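Local coordinates for protein L-iditol 2-dehydrogenase (Clostridium scindens, PDB 4OH1) that probably oxidises L-iditol and related polyols with NAD+ as a zinc-dependent member of the medium-chain alcohol dehydrogenase family, at residues E30-D33 with E34-R37; K104-G107 with C108-N111. One frame throughout, in Å; residues are numbered along the deposited sequence.

Interaction 1: E30-D33 with E34-R37; sequences EPKD and EEIR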
loop_
_atom_site.group_PDB
_atom_site.type_symbol
_atom_site.label_atom_id
_atom_site.label_comp_id
_atom_site.label_asym_id
_atom_site.label_seq_id
_atom_site.Cartn_x
_atom_site.Cartn_y
_atom_site.Cartn_z
ATOM N N GLU A 30 -22.606 24.002 29.032
ATOM C CA GLU A 30 -22.485 23.053 30.124
ATOM C C GLU A 30 -22.293 21.686 29.535
ATOM O O GLU A 30 -23.009 21.309 28.658
ATOM C CB GLU A 30 -23.790 23.071 30.956
ATOM C CG GLU A 30 -23.907 24.236 31.962
ATOM C CD GLU A 30 -22.676 24.337 32.852
ATOM O OE1 GLU A 30 -22.027 23.295 33.071
ATOM O OE2 GLU A 30 -22.320 25.438 33.324
ATOM N N PRO A 31 -21.309 20.935 29.985
ATOM C CA PRO A 31 -21.139 19.614 29.381
ATOM C C PRO A 31 -22.014 18.533 29.993
ATOM O O PRO A 31 -22.110 18.456 31.194
ATOM C CB PRO A 31 -19.707 19.284 29.706
ATOM C CG PRO A 31 -19.419 20.092 30.939
ATOM C CD PRO A 31 -20.171 21.329 30.814
ATOM N N LYS A 32 -22.594 17.678 29.156
ATOM C CA LYS A 32 -23.235 16.441 29.624
ATOM C C LYS A 32 -22.168 15.458 30.098
ATOM O O LYS A 32 -20.998 15.817 30.150
ATOM C CB LYS A 32 -24.000 15.772 28.508
ATOM C CG LYS A 32 -24.928 16.639 27.773
ATOM C CD LYS A 32 -25.822 15.759 26.908
ATOM C CE LYS A 32 -26.437 16.506 25.757
ATOM N NZ LYS A 32 -26.875 17.866 26.163
ATOM N N ASP A 33 -22.567 14.225 30.443
ATOM C CA ASP A 33 -21.652 13.220 31.073
ATOM C C ASP A 33 -20.393 12.876 30.232
ATOM O O ASP A 33 -19.284 12.722 30.777
ATOM C CB ASP A 33 -22.407 11.911 31.396
ATOM C CG ASP A 33 -23.484 12.093 32.481
ATOM O OD1 ASP A 33 -23.491 13.118 33.173
ATOM O OD2 ASP A 33 -24.334 11.203 32.635
ATOM N N GLU A 34 -20.582 12.784 28.921
ATOM C CA GLU A 34 -19.492 12.442 28.033
ATOM C C GLU A 34 -18.814 13.626 27.356
ATOM O O GLU A 34 -17.976 13.417 26.458
ATOM C CB GLU A 34 -19.981 11.448 26.991
ATOM C CG GLU A 34 -20.481 10.181 27.640
ATOM C CD GLU A 34 -20.742 9.094 26.656
ATOM O OE1 GLU A 34 -20.442 9.237 25.448
ATOM O OE2 GLU A 34 -21.267 8.077 27.097
ATOM N N GLU A 35 -19.143 14.844 27.804
ATOM C CA GLU A 35 -18.674 16.052 27.160
ATOM C C GLU A 35 -17.666 16.749 28.021
ATOM O O GLU A 35 -17.506 16.415 29.177
ATOM C CB GLU A 35 -19.834 16.998 26.859
ATOM C CG GLU A 35 -20.694 16.527 25.711
ATOM C CD GLU A 35 -21.929 17.398 25.463
ATOM O OE1 GLU A 35 -22.415 18.134 26.345
ATOM O OE2 GLU A 35 -22.440 17.319 24.344
ATOM N N ILE A 36 -16.988 17.731 27.432
ATOM C CA ILE A 36 -15.871 18.409 28.052
ATOM C C ILE A 36 -15.988 19.843 27.615
ATOM O O ILE A 36 -16.227 20.124 26.429
ATOM C CB ILE A 36 -14.532 17.841 27.523
ATOM C CG1 ILE A 36 -14.412 16.357 27.856
ATOM C CG2 ILE A 36 -13.378 18.576 28.122
ATOM C CD1 ILE A 36 -13.091 15.791 27.534
ATOM N N ARG A 37 -15.793 20.766 28.547
ATOM C CA ARG A 37 -15.761 22.153 28.206
ATOM C C ARG A 37 -14.322 22.626 28.241
ATOM O O ARG A 37 -13.566 22.339 29.180
ATOM C CB ARG A 37 -16.608 22.967 29.159
ATOM C CG ARG A 37 -16.592 24.438 28.797
ATOM C CD ARG A 37 -16.691 25.294 30.039
ATOM N NE ARG A 37 -18.024 25.244 30.507
ATOM C CZ ARG A 37 -18.409 25.326 31.779
ATOM N NH1 ARG A 37 -17.561 25.473 32.792
ATOM N NH2 ARG A 37 -19.694 25.254 32.021
#

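Interaction 2: K104-G107 with C108-N111; sequences KYCG and CCEN. With ZN (zinc ion), chain C; EDO (1,2-ethanediol), chain F.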
loop_
_atom_site.group_PDB
_atom_site.type_symbol
_atom_site.label_atom_id
_atom_site.label_comp_id
_atom_site.label_asym_id
_atom_site.label_seq_id
_atom_site.Cartn_x
_atom_site.Cartn_y
_atom_site.Cartn_z
ATOM N N LYS A 104 -17.802 15.411 14.646
ATOM C CA LYS A 104 -18.332 14.371 15.515
ATOM C C LYS A 104 -18.825 13.182 14.689
ATOM O O LYS A 104 -19.840 13.266 13.990
ATOM C CB LYS A 104 -19.486 14.921 16.344
ATOM C CG LYS A 104 -20.132 13.900 17.320
ATOM C CD LYS A 104 -19.115 13.321 18.242
ATOM C CE LYS A 104 -19.714 12.555 19.370
ATOM N NZ LYS A 104 -20.433 11.389 18.853
ATOM N N TYR A 105 -18.127 12.057 14.821
ATOM C CA TYR A 105 -18.510 10.846 14.112
ATOM C C TYR A 105 -19.590 10.079 14.906
ATOM O O TYR A 105 -19.548 10.057 16.126
ATOM C CB TYR A 105 -17.262 9.972 13.936
ATOM C CG TYR A 105 -16.083 10.772 13.444
ATOM C CD1 TYR A 105 -16.194 11.565 12.296
ATOM C CD2 TYR A 105 -14.872 10.763 14.123
ATOM C CE1 TYR A 105 -15.128 12.335 11.835
ATOM C CE2 TYR A 105 -13.774 11.531 13.661
ATOM C CZ TYR A 105 -13.919 12.307 12.506
ATOM O OH TYR A 105 -12.888 13.068 11.999
ATOM N N CYS A 106 -20.540 9.445 14.231
ATOM C CA CYS A 106 -21.645 8.803 14.944
ATOM C C CYS A 106 -21.252 7.406 15.417
ATOM O O CYS A 106 -21.875 6.844 16.330
ATOM C CB CYS A 106 -22.881 8.725 14.043
ATOM S SG CYS A 106 -22.830 7.378 12.866
ATOM N N GLY A 107 -20.266 6.795 14.765
ATOM C CA GLY A 107 -19.777 5.499 15.207
ATOM C C GLY A 107 -20.751 4.386 14.972
ATOM O O GLY A 107 -20.491 3.254 15.380
ATOM N N CYS A 108 -21.854 4.658 14.279
ATOM C CA CYS A 108 -22.795 3.574 14.037
ATOM C C CYS A 108 -23.489 3.595 12.696
ATOM O O CYS A 108 -24.522 2.975 12.550
ATOM C CB CYS A 108 -23.811 3.435 15.204
ATOM S SG CYS A 108 -24.786 4.878 15.497
ATOM N N CYS A 109 -22.878 4.249 11.725
ATOM C CA CYS A 109 -23.215 4.111 10.305
ATOM C C CYS A 109 -22.134 3.247 9.569
ATOM O O CYS A 109 -21.051 2.883 10.138
ATOM C CB CYS A 109 -23.317 5.509 9.639
ATOM S SG CYS A 109 -21.686 6.278 9.273
ATOM N N GLU A 110 -22.408 2.929 8.300
ATOM C CA GLU A 110 -21.547 1.994 7.579
ATOM C C GLU A 110 -20.177 2.621 7.315
ATOM O O GLU A 110 -19.130 1.968 7.520
ATOM C CB GLU A 110 -22.174 1.519 6.285
ATOM C CG GLU A 110 -21.253 0.546 5.579
ATOM C CD GLU A 110 -21.890 -0.129 4.389
ATOM O OE1 GLU A 110 -22.725 -0.979 4.661
ATOM O OE2 GLU A 110 -21.556 0.172 3.200
ATOM N N ASN A 111 -20.145 3.875 6.888
ATOM C CA ASN A 111 -18.845 4.485 6.705
ATOM C C ASN A 111 -17.999 4.497 7.993
ATOM O O ASN A 111 -16.760 4.212 7.981
ATOM C CB ASN A 111 -19.012 5.874 6.124
ATOM C CG ASN A 111 -19.435 5.829 4.664
ATOM O OD1 ASN A 111 -19.052 4.946 3.930
ATOM N ND2 ASN A 111 -20.236 6.758 4.261
HETATM ZN ZN ZN C . -21.201 7.641 11.158
HETATM C C1 EDO F . -20.608 2.156 -0.600
HETATM O O1 EDO F . -20.242 1.240 -1.637
HETATM C C2 EDO F . -21.083 1.362 0.607
HETATM O O2 EDO F . -20.052 0.455 1.066
#

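Interaction 1: E30-D33 with E34-R37
P31 packs its ring against E35 where the chain reverses through a type I beta turn running from K32 to E35. The close-packed part of the contact lies here, with P31 CB 3.7 Å from E35 CB. Proline, with no N-H to satisfy and a compact ring, suits a place pressed against the start of a strand. Two hydrogen bonds tie the turn. The backbone N of E35 reaches the carbonyl O of K32 over 3.1 Å. In return the E35 side chain reaches across to the other limb: its CG lies beside its own backbone N (chi1 -73°) and the chain then runs extended, which brings OE1 to K32 N at 2.9 Å in a nearly straight bond (173°). That bond uses the anti side of the carboxylate, somewhat out of its plane.

The solvent side, with exposed K32 and D33, is looser. The K32 chain runs side by side with that of E35, CG lying 3.3 Å from E35 OE1, while NZ stays 4.5 Å from the same oxygen, too far for a salt bridge though the charges may still attract. At the other end, exposed E30 meets the tip of the buried R37 through a salt bridge, E30 OE2 to R37 NH2 at 2.9 Å. The oxygen arrives at the edge of the guanidinium, in its plane, yet the carboxylate itself is turned 78° from that plane. E30 OE1 makes a salt bridge to K82 and R37 NH1 one to D81, while R37 NH2 also donates to the carbonyl O of P29.

This hairpin-like bend leads from the loop after strand 20-26 into strand 35-44. I36 turns away from the bend to pack on I80, A87 and F92, and E34 reaches H137, so strands 75-83 and 133-137 and helix 85-89 all touch the strand's beginning.

Interaction 2: K104-G107 with C108-N111
C108 meets C106 first through its backbone: the N-H of C108 points at the SG of C106, 3.2 Å away and nearly straight at 165°. This is the N-H···S bond familiar from zinc knuckles, where a peptide N-H two residues on supports a metal-bound sulfur. G107 makes the tight bend between them with a positive phi of 70°, a conformation that a residue lacking CB adopts easily. The C108 side chain does not join the metal site; its SG lies 3.6 Å from C106 O, and the residue is buried, packing on M90 of a second subunit. An uncharged, compact thiol fits such a place.

C109 supplies the second ligand of this pair. Its SG stands between its own backbone N and carbonyl carbon (chi1 77°), which turns the sulfur inward to the zinc ion at 2.4 Å, the same distance as from C106 SG to the metal. C106 SG and C109 SG are 3.9 Å apart, held together by the shared ion, and C106 SG also lies 3.3 Å from C109 N. C109 is in addition an N-cap, its side chain capping a backbone N beyond the segment. E110 and N111 lie at the start of the short, weakly bonded helix 110-113; E110 is exposed but leans on P306 of the second subunit, while N111 ND2 binds the carbonyl O of L119, just before C120.

C112 and C120 complete the four-cysteine site, of the structural kind known in this family and separate from the site of C46 (present as cysteinesulfonic acid), H74, E75 and E157. Four sulfurs round one zinc are consistent with thiolate ligands, and the N-H bond to C106 SG probably stabilises negative charge there.

How the interactions relate
Both interactions are local bends of the chain within the GroES-like domain, on the same side of the chain's centre; their centres are 20 Å apart, their nearest atoms about 7 Å, and they do not touch. Both are partly buried, but interaction 1 leads into a strand of the mixed sheet, whereas interaction 2 leads from strand 103-104 into a short helix. Their chemistry differs accordingly. Residues 30-37 use carboxylates to hold an N-H group and a guanidinium, with ion pairs to neighbouring strands of the same chain; residues 104-111 are organised round a metal, with two cysteine sulfurs bound to zinc, and part of that bend also faces another subunit.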